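Local coordinates for protein SorB (PDB 6B2V) that forms a pyran ring as the pyran synthase domain of module nine in the trans-acyltransferase assembly line that makes the antibiotic sorangicin, at residues A[175-180]-A[192-197]; A[212-217]-A[268-273]. One frame throughout, in Å; residues are numbered along the deposited sequence.

Interaction 1 of 2, residues A[175-180]-A[192-197]; sequences KLWIAS and LQAPSA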
ATOM      1  N   LYS A 175      -5.988  14.910   0.682  1.00 19.61           N
ATOM      2  CA  LYS A 175      -6.433  13.768   1.450  1.00 19.41           C
ATOM      3  C   LYS A 175      -5.293  12.895   1.957  1.00 17.55           C
ATOM      4  O   LYS A 175      -5.494  12.100   2.798  1.00 20.30           O
ATOM      5  CB  LYS A 175      -7.405  12.940   0.637  1.00 21.18           C
ATOM      6  CG  LYS A 175      -8.645  13.689   0.238  1.00 26.02           C
ATOM      7  CD  LYS A 175      -9.491  13.980   1.445  1.00 26.84           C
ATOM      8  CE  LYS A 175     -10.868  14.530   1.079  1.00 33.71           C
ATOM      9  NZ  LYS A 175     -10.769  15.327  -0.155  1.00 41.60           N
ATOM     10  N   LEU A 176      -4.133  13.108   1.389  1.00 17.64           N
ATOM     11  CA  LEU A 176      -2.931  12.460   1.834  1.00 15.37           C
ATOM     12  C   LEU A 176      -2.394  13.120   3.111  1.00 16.85           C
ATOM     13  O   LEU A 176      -2.820  14.168   3.477  1.00 16.25           O
ATOM     14  CB  LEU A 176      -1.862  12.519   0.768  1.00 15.94           C
ATOM     15  CG  LEU A 176      -2.184  11.877  -0.570  1.00 17.28           C
ATOM     16  CD1 LEU A 176      -1.041  12.024  -1.517  1.00 17.30           C
ATOM     17  CD2 LEU A 176      -2.596  10.451  -0.358  1.00 18.70           C
ATOM     18  N   TRP A 177      -1.463  12.447   3.754  1.00 11.84           N
ATOM     19  CA  TRP A 177      -0.844  12.926   4.952  1.00 12.71           C
ATOM     20  C   TRP A 177       0.481  13.669   4.723  1.00 12.05           C
ATOM     21  O   TRP A 177       1.039  14.188   5.614  1.00 11.53           O
ATOM     22  CB  TRP A 177      -0.549  11.759   5.890  1.00 11.95           C
ATOM     23  CG  TRP A 177      -1.727  11.012   6.465  1.00 11.73           C
ATOM     24  CD1 TRP A 177      -2.863  10.665   5.842  1.00 13.73           C
ATOM     25  CD2 TRP A 177      -1.831  10.500   7.793  1.00 11.71           C
ATOM     26  NE1 TRP A 177      -3.672  10.003   6.689  1.00 14.69           N
ATOM     27  CE2 TRP A 177      -3.041   9.854   7.892  1.00 14.49           C
ATOM     28  CE3 TRP A 177      -1.000  10.516   8.893  1.00 13.14           C
ATOM     29  CZ2 TRP A 177      -3.458   9.280   9.070  1.00 14.76           C
ATOM     30  CZ3 TRP A 177      -1.412   9.936  10.038  1.00 13.31           C
ATOM     31  CH2 TRP A 177      -2.622   9.332  10.117  1.00 16.60           C
ATOM     32  N   ILE A 178       0.944  13.681   3.494  1.00 11.34           N
ATOM     33  CA  ILE A 178       2.208  14.327   3.234  1.00 11.62           C
ATOM     34  C   ILE A 178       2.228  15.827   3.484  1.00 11.57           C
ATOM     35  O   ILE A 178       1.384  16.505   3.027  1.00 13.53           O
ATOM     36  CB  ILE A 178       2.648  14.010   1.806  1.00 12.39           C
ATOM     37  CG1 ILE A 178       2.761  12.515   1.671  1.00 15.57           C
ATOM     38  CG2 ILE A 178       3.988  14.648   1.508  1.00 13.65           C
ATOM     39  CD1 ILE A 178       2.977  12.095   0.271  1.00 20.45           C
ATOM     40  N   ALA A 179       3.193  16.284   4.271  1.00 11.11           N
ATOM     41  CA  ALA A 179       3.338  17.691   4.583  1.00 12.72           C
ATOM     42  C   ALA A 179       4.592  18.319   4.031  1.00 14.23           C
ATOM     43  O   ALA A 179       4.661  19.471   3.837  1.00 18.89           O
ATOM     44  CB  ALA A 179       3.337  17.911   6.056  1.00 15.31           C
ATOM     45  N   SER A 180       5.600  17.521   3.846  1.00 13.25           N
ATOM     46  CA  SER A 180       6.864  17.941   3.270  1.00 11.99           C
ATOM     47  C   SER A 180       7.578  16.753   2.638  1.00 11.24           C
ATOM     48  O   SER A 180       7.301  15.668   2.959  1.00 11.98           O
ATOM     49  CB  SER A 180       7.806  18.527   4.331  1.00 13.11           C
ATOM     50  OG  SER A 180       8.329  17.490   5.116  1.00 18.23           O
ATOM     51  N   LEU A 192       4.778  13.690   7.769  1.00 10.16           N
ATOM     52  CA  LEU A 192       3.343  13.492   7.715  1.00 11.80           C
ATOM     53  C   LEU A 192       2.579  14.251   8.760  1.00 11.83           C
ATOM     54  O   LEU A 192       3.051  14.456   9.805  1.00 14.95           O
ATOM     55  CB  LEU A 192       2.988  12.034   7.971  1.00 12.09           C
ATOM     56  CG  LEU A 192       3.639  11.030   7.060  1.00 10.42           C
ATOM     57  CD1 LEU A 192       3.219   9.648   7.490  1.00 13.52           C
ATOM     58  CD2 LEU A 192       3.361  11.243   5.588  1.00 11.15           C
ATOM     59  N   GLN A 193       1.397  14.673   8.383  1.00 11.10           N
ATOM     60  CA  GLN A 193       0.457  15.301   9.313  1.00 15.23           C
ATOM     61  C   GLN A 193      -0.912  14.646   9.067  1.00 14.82           C
ATOM     62  O   GLN A 193      -1.368  14.587   7.973  1.00 14.91           O
ATOM     63  CB  GLN A 193       0.378  16.773   9.066  1.00 18.39           C
ATOM     64  CG  GLN A 193      -0.519  17.510  10.029  1.00 25.27           C
ATOM     65  CD  GLN A 193      -0.394  19.005   9.860  1.00 36.67           C
ATOM     66  OE1 GLN A 193       0.655  19.514   9.475  1.00 38.78           O
ATOM     67  NE2 GLN A 193      -1.488  19.709  10.099  1.00 36.97           N
ATOM     68  N   ALA A 194      -1.526  14.190  10.130  1.00 14.45           N
ATOM     69  CA  ALA A 194      -2.799  13.575   9.961  1.00 17.13           C
ATOM     70  C   ALA A 194      -3.865  14.568   9.588  1.00 20.28           C
ATOM     71  O   ALA A 194      -3.867  15.657  10.021  1.00 19.07           O
ATOM     72  CB  ALA A 194      -3.208  12.831  11.215  1.00 18.77           C
ATOM     73  N   PRO A 195      -4.829  14.095   8.833  1.00 21.33           N
ATOM     74  CA  PRO A 195      -6.005  14.903   8.543  1.00 28.68           C
ATOM     75  C   PRO A 195      -6.751  15.162   9.853  1.00 28.51           C
ATOM     76  O   PRO A 195      -6.650  14.421  10.784  1.00 29.57           O
ATOM     77  CB  PRO A 195      -6.801  13.997   7.598  1.00 32.08           C
ATOM     78  CG  PRO A 195      -5.746  13.195   6.903  1.00 26.41           C
ATOM     79  CD  PRO A 195      -4.811  12.872   8.027  1.00 21.38           C
ATOM     80  N   SER A 196      -7.455  16.273   9.959  1.00 34.57           N
ATOM     81  CA  SER A 196      -8.152  16.593  11.211  1.00 37.60           C
ATOM     82  C   SER A 196      -9.233  15.604  11.547  1.00 37.25           C
ATOM     83  O   SER A 196      -9.415  15.262  12.670  1.00 41.27           O
ATOM     84  CB  SER A 196      -8.704  18.012  11.201  1.00 40.31           C
ATOM     85  OG  SER A 196      -9.450  18.270  10.041  1.00 44.33           O
ATOM     86  N   ALA A 197      -9.927  15.163  10.523  1.00 41.24           N
ATOM     87  CA  ALA A 197     -10.988  14.187  10.655  1.00 41.90           C
ATOM     88  C   ALA A 197     -10.412  12.802  10.556  1.00 41.38           C
ATOM     89  O   ALA A 197      -9.872  12.419   9.549  1.00 35.72           O
ATOM     90  CB  ALA A 197     -11.983  14.384   9.542  1.00 42.22           C
TER
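This is a surface contact in which the W177 indole packs on A194 and P195, at the base of two neighbouring antiparallel strands. The approach to strand 178-183 runs beside the loop that leaves strand 187-192. The indole carries most of the contact. Two groups lie over the same ring face. A194 CB sits above the six-membered ring, 3.6 Å from W177 CZ3. P195 CD sits above the five-membered ring, 3.4 Å from W177 NE1. Both are CH-pi contacts, and the P195 one stands only 15° off the ring normal. CG of W177 is anti to its own carbonyl carbon (chi1 -66°), which carries the indole along the outgoing loop. L192 CB comes to the edge of the indole, near its plane.

The backbone holds the two segments together as well. Q193 N donates to W177 O at 2.8 Å. The bond is nearly straight, 166° at the hydrogen, and lies in the carbonyl plane. L192 CA adds a CA-H...O contact to W177 O at 3.2 Å, so two neighbouring residues close on one oxygen. One step on, I178 and L192 form an antiparallel non-hydrogen-bonded pair, and their CA atoms are 4.7 Å apart. Their side chains share one face of the strands. There L192 CD2 touches W177 CB at 4.0 Å and I178 CG1 at 4.2 Å, so this methyl bridges W177 CB and the buried isoleucine. L209 of helix 207-225 also packs on W177.

Beyond this pair, A179 and S180 both face S191, which makes a classic beta bulge. S180 OG is also hydrogen-bonded to S191 OG. The whole is the open end of a bulged beta hairpin, in what is predicted to be the C-terminal hotdog fold.

Interaction 2 of 2, residues A[212-217]-A[268-273]; sequences SVLVPA and YDVDLV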
ATOM      1  N   SER A 212      -0.033   7.618   1.117  1.00 11.17           N
ATOM      2  CA  SER A 212       0.968   8.542   1.618  1.00 12.43           C
ATOM      3  C   SER A 212       2.325   7.860   1.780  1.00 12.36           C
ATOM      4  O   SER A 212       3.316   8.475   1.717  1.00 13.30           O
ATOM      5  CB  SER A 212       0.548   9.149   2.939  1.00 11.95           C
ATOM      6  OG  SER A 212      -0.633   9.861   2.800  1.00 12.18           O
ATOM      7  N   VAL A 213       2.308   6.624   2.183  1.00 10.31           N
ATOM      8  CA  VAL A 213       3.545   5.872   2.287  1.00 10.63           C
ATOM      9  C   VAL A 213       4.187   5.544   0.917  1.00 10.65           C
ATOM     10  O   VAL A 213       5.351   5.583   0.740  1.00 11.46           O
ATOM     11  CB  VAL A 213       3.336   4.570   3.083  1.00 11.49           C
ATOM     12  CG1 VAL A 213       4.618   3.810   3.242  1.00 11.20           C
ATOM     13  CG2 VAL A 213       2.742   4.831   4.431  1.00 11.32           C
ATOM     14  N   LEU A 214       3.338   5.164  -0.007  1.00 11.18           N
ATOM     15  CA  LEU A 214       3.801   4.823  -1.342  1.00 12.29           C
ATOM     16  C   LEU A 214       4.262   5.966  -2.239  1.00 12.15           C
ATOM     17  O   LEU A 214       5.117   5.799  -3.016  1.00 12.89           O
ATOM     18  CB  LEU A 214       2.791   3.941  -2.101  1.00 14.26           C
ATOM     19  CG  LEU A 214       2.436   2.592  -1.436  1.00 12.96           C
ATOM     20  CD1 LEU A 214       1.693   1.687  -2.384  1.00 18.66           C
ATOM     21  CD2 LEU A 214       3.629   1.884  -0.839  1.00 15.80           C
ATOM     22  N   VAL A 215       3.657   7.130  -2.067  1.00 12.30           N
ATOM     23  CA  VAL A 215       3.962   8.248  -2.949  1.00 14.01           C
ATOM     24  C   VAL A 215       5.423   8.637  -2.957  1.00 14.05           C
ATOM     25  O   VAL A 215       5.946   8.894  -3.987  1.00 13.02           O
ATOM     26  CB  VAL A 215       3.001   9.466  -2.692  1.00 16.13           C
ATOM     27  CG1 VAL A 215       3.560  10.793  -3.188  1.00 19.45           C
ATOM     28  CG2 VAL A 215       1.721   9.221  -3.400  1.00 16.56           C
ATOM     29  N   PRO A 216       6.075   8.673  -1.815  1.00 11.89           N
ATOM     30  CA  PRO A 216       7.484   9.039  -1.827  1.00 12.87           C
ATOM     31  C   PRO A 216       8.362   8.045  -2.595  1.00 12.23           C
ATOM     32  O   PRO A 216       9.317   8.444  -3.151  1.00 12.60           O
ATOM     33  CB  PRO A 216       7.832   9.140  -0.338  1.00 14.70           C
ATOM     34  CG  PRO A 216       6.576   9.561   0.233  1.00 13.55           C
ATOM     35  CD  PRO A 216       5.537   8.748  -0.460  1.00 13.38           C
ATOM     36  N   ALA A 217       8.047   6.753  -2.498  1.00 12.80           N
ATOM     37  CA  ALA A 217       8.758   5.724  -3.242  1.00 11.97           C
ATOM     38  C   ALA A 217       8.535   5.841  -4.752  1.00 13.28           C
ATOM     39  O   ALA A 217       9.419   5.654  -5.492  1.00 11.51           O
ATOM     40  CB  ALA A 217       8.362   4.336  -2.742  1.00 12.87           C
ATOM     41  N   TYR A 268      12.121  -0.526  -4.736  1.00 11.84           N
ATOM     42  CA  TYR A 268      12.260   0.333  -3.599  1.00 10.75           C
ATOM     43  C   TYR A 268      11.773  -0.287  -2.271  1.00 11.22           C
ATOM     44  O   TYR A 268      10.895  -1.042  -2.222  1.00 12.32           O
ATOM     45  CB  TYR A 268      11.456   1.631  -3.900  1.00 11.18           C
ATOM     46  CG  TYR A 268      12.078   2.370  -5.070  1.00 12.10           C
ATOM     47  CD1 TYR A 268      11.771   2.033  -6.366  1.00 13.68           C
ATOM     48  CD2 TYR A 268      13.052   3.293  -4.870  1.00 12.76           C
ATOM     49  CE1 TYR A 268      12.419   2.594  -7.418  1.00 14.12           C
ATOM     50  CE2 TYR A 268      13.692   3.874  -5.929  1.00 13.22           C
ATOM     51  CZ  TYR A 268      13.371   3.516  -7.213  1.00 16.10           C
ATOM     52  OH  TYR A 268      13.989   4.098  -8.277  1.00 16.10           O
ATOM     53  N   ASP A 269      12.414   0.162  -1.213  1.00 10.52           N
ATOM     54  CA  ASP A 269      12.025  -0.158   0.152  1.00 12.07           C
ATOM     55  C   ASP A 269      11.439   1.144   0.762  1.00 12.13           C
ATOM     56  O   ASP A 269      11.932   2.198   0.478  1.00 11.42           O
ATOM     57  CB  ASP A 269      13.209  -0.633   1.003  1.00 13.09           C
ATOM     58  CG  ASP A 269      13.795  -1.955   0.539  1.00 17.04           C
ATOM     59  OD1 ASP A 269      13.115  -2.743  -0.019  1.00 14.27           O
ATOM     60  OD2 ASP A 269      14.973  -2.119   0.744  1.00 19.12           O
ATOM     61  N   VAL A 270      10.329   1.053   1.482  1.00 10.78           N
ATOM     62  CA  VAL A 270       9.782   2.231   2.101  1.00  9.87           C
ATOM     63  C   VAL A 270       9.172   1.903   3.470  1.00 10.21           C
ATOM     64  O   VAL A 270       8.395   1.058   3.568  1.00 12.23           O
ATOM     65  CB  VAL A 270       8.842   2.993   1.146  1.00 11.89           C
ATOM     66  CG1 VAL A 270       7.655   2.190   0.690  1.00 11.71           C
ATOM     67  CG2 VAL A 270       8.354   4.236   1.800  1.00 12.60           C
ATOM     68  N   ASP A 271       9.517   2.673   4.485  1.00 10.04           N
ATOM     69  CA  ASP A 271       8.999   2.443   5.792  1.00 11.34           C
ATOM     70  C   ASP A 271       8.190   3.638   6.287  1.00 11.06           C
ATOM     71  O   ASP A 271       8.462   4.748   5.973  1.00  9.96           O
ATOM     72  CB  ASP A 271      10.087   2.275   6.866  1.00 10.85           C
ATOM     73  CG  ASP A 271      10.860   0.961   6.737  1.00 19.27           C
ATOM     74  OD1 ASP A 271      10.883   0.455   5.697  1.00 25.51           O
ATOM     75  OD2 ASP A 271      11.372   0.432   7.658  1.00 23.08           O
ATOM     76  N   LEU A 272       7.182   3.297   7.075  1.00 10.24           N
ATOM     77  CA  LEU A 272       6.374   4.257   7.780  1.00 10.34           C
ATOM     78  C   LEU A 272       6.837   4.171   9.244  1.00 11.14           C
ATOM     79  O   LEU A 272       6.784   3.195   9.840  1.00 10.30           O
ATOM     80  CB  LEU A 272       4.887   3.945   7.705  1.00  9.53           C
ATOM     81  CG  LEU A 272       3.973   4.866   8.538  1.00 10.21           C
ATOM     82  CD1 LEU A 272       3.956   6.280   7.980  1.00 10.69           C
ATOM     83  CD2 LEU A 272       2.574   4.352   8.545  1.00 11.01           C
ATOM     84  N   VAL A 273       7.281   5.294   9.764  1.00  9.42           N
ATOM     85  CA  VAL A 273       7.761   5.376  11.110  1.00  9.13           C
ATOM     86  C   VAL A 273       7.040   6.458  11.930  1.00  9.58           C
ATOM     87  O   VAL A 273       6.529   7.364  11.421  1.00  9.51           O
ATOM     88  CB  VAL A 273       9.285   5.652  11.216  1.00  9.86           C
ATOM     89  CG1 VAL A 273      10.073   4.620  10.435  1.00 11.05           C
ATOM     90  CG2 VAL A 273       9.664   7.037  10.740  1.00 10.79           C
TER
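Helix segment 212-217 runs roughly antiparallel, at a slant, over strand segment 268-273, with V213 and A217, one turn apart, turned to the strand. The short axes pass 8.4 Å from each other, and their N-to-C directions are 142° apart. The nearest CA pairs are V213 with L272 and A217 with Y268, both at 6.4 Å. V270 stands between these two pairs. With chi1 at 61°, its CG1 lies between the backbone N and the carbonyl carbon, and CG2 is anti to the N. CG2 meets V213 CG1 at 4.0 Å. CG1 meets A217 CB at 4.1 Å and also touches the end of L214, at CD2.

This is the helix-on-sheet packing of a hotdog fold, in which the sheet wraps a long central helix. Here it belongs to the predicted C-terminal hotdog. F283 of the adjacent strand 279-289 packs on both V213 and V270.

V213 CG2 lies across the L272 side chain, 4.0 Å from L272 CB and close to both methyls. At the other end A217 CB touches Y268 CB at 4.3 Å. A217 O lies over one face of the Y268 ring, toward its rim, and Y268 OH is hydrogen-bonded to Q224. The helix is kinked at P216, which has no N-H to give to the preceding turn. V213 O is buried here with no polar partner in the model, and V270 CG2 packs against it at 3.5 Å.

In the fold
Interaction 1 lies at the surface, its centre about 16 Å from that of the chain. Interaction 2 is buried, its centre about 9 Å from that of the chain. The two centres are about 14 Å apart. Interaction 1 mixes a backbone hydrogen bond with packing on an aromatic face. Interaction 2 is made mainly by aliphatic side chains between helix and strand. Both belong to the predicted C-terminal hotdog fold, and helix 207-225 reaches both. S212 of the helix probably accepts a hydrogen bond at OG from W177 N, 2.9 Å away. I178 CD1 packs on V215 CG1 at 3.7 Å. L192 CD1 meets L272 CD1 at 3.5 Å, which joins the outer hairpin to the core.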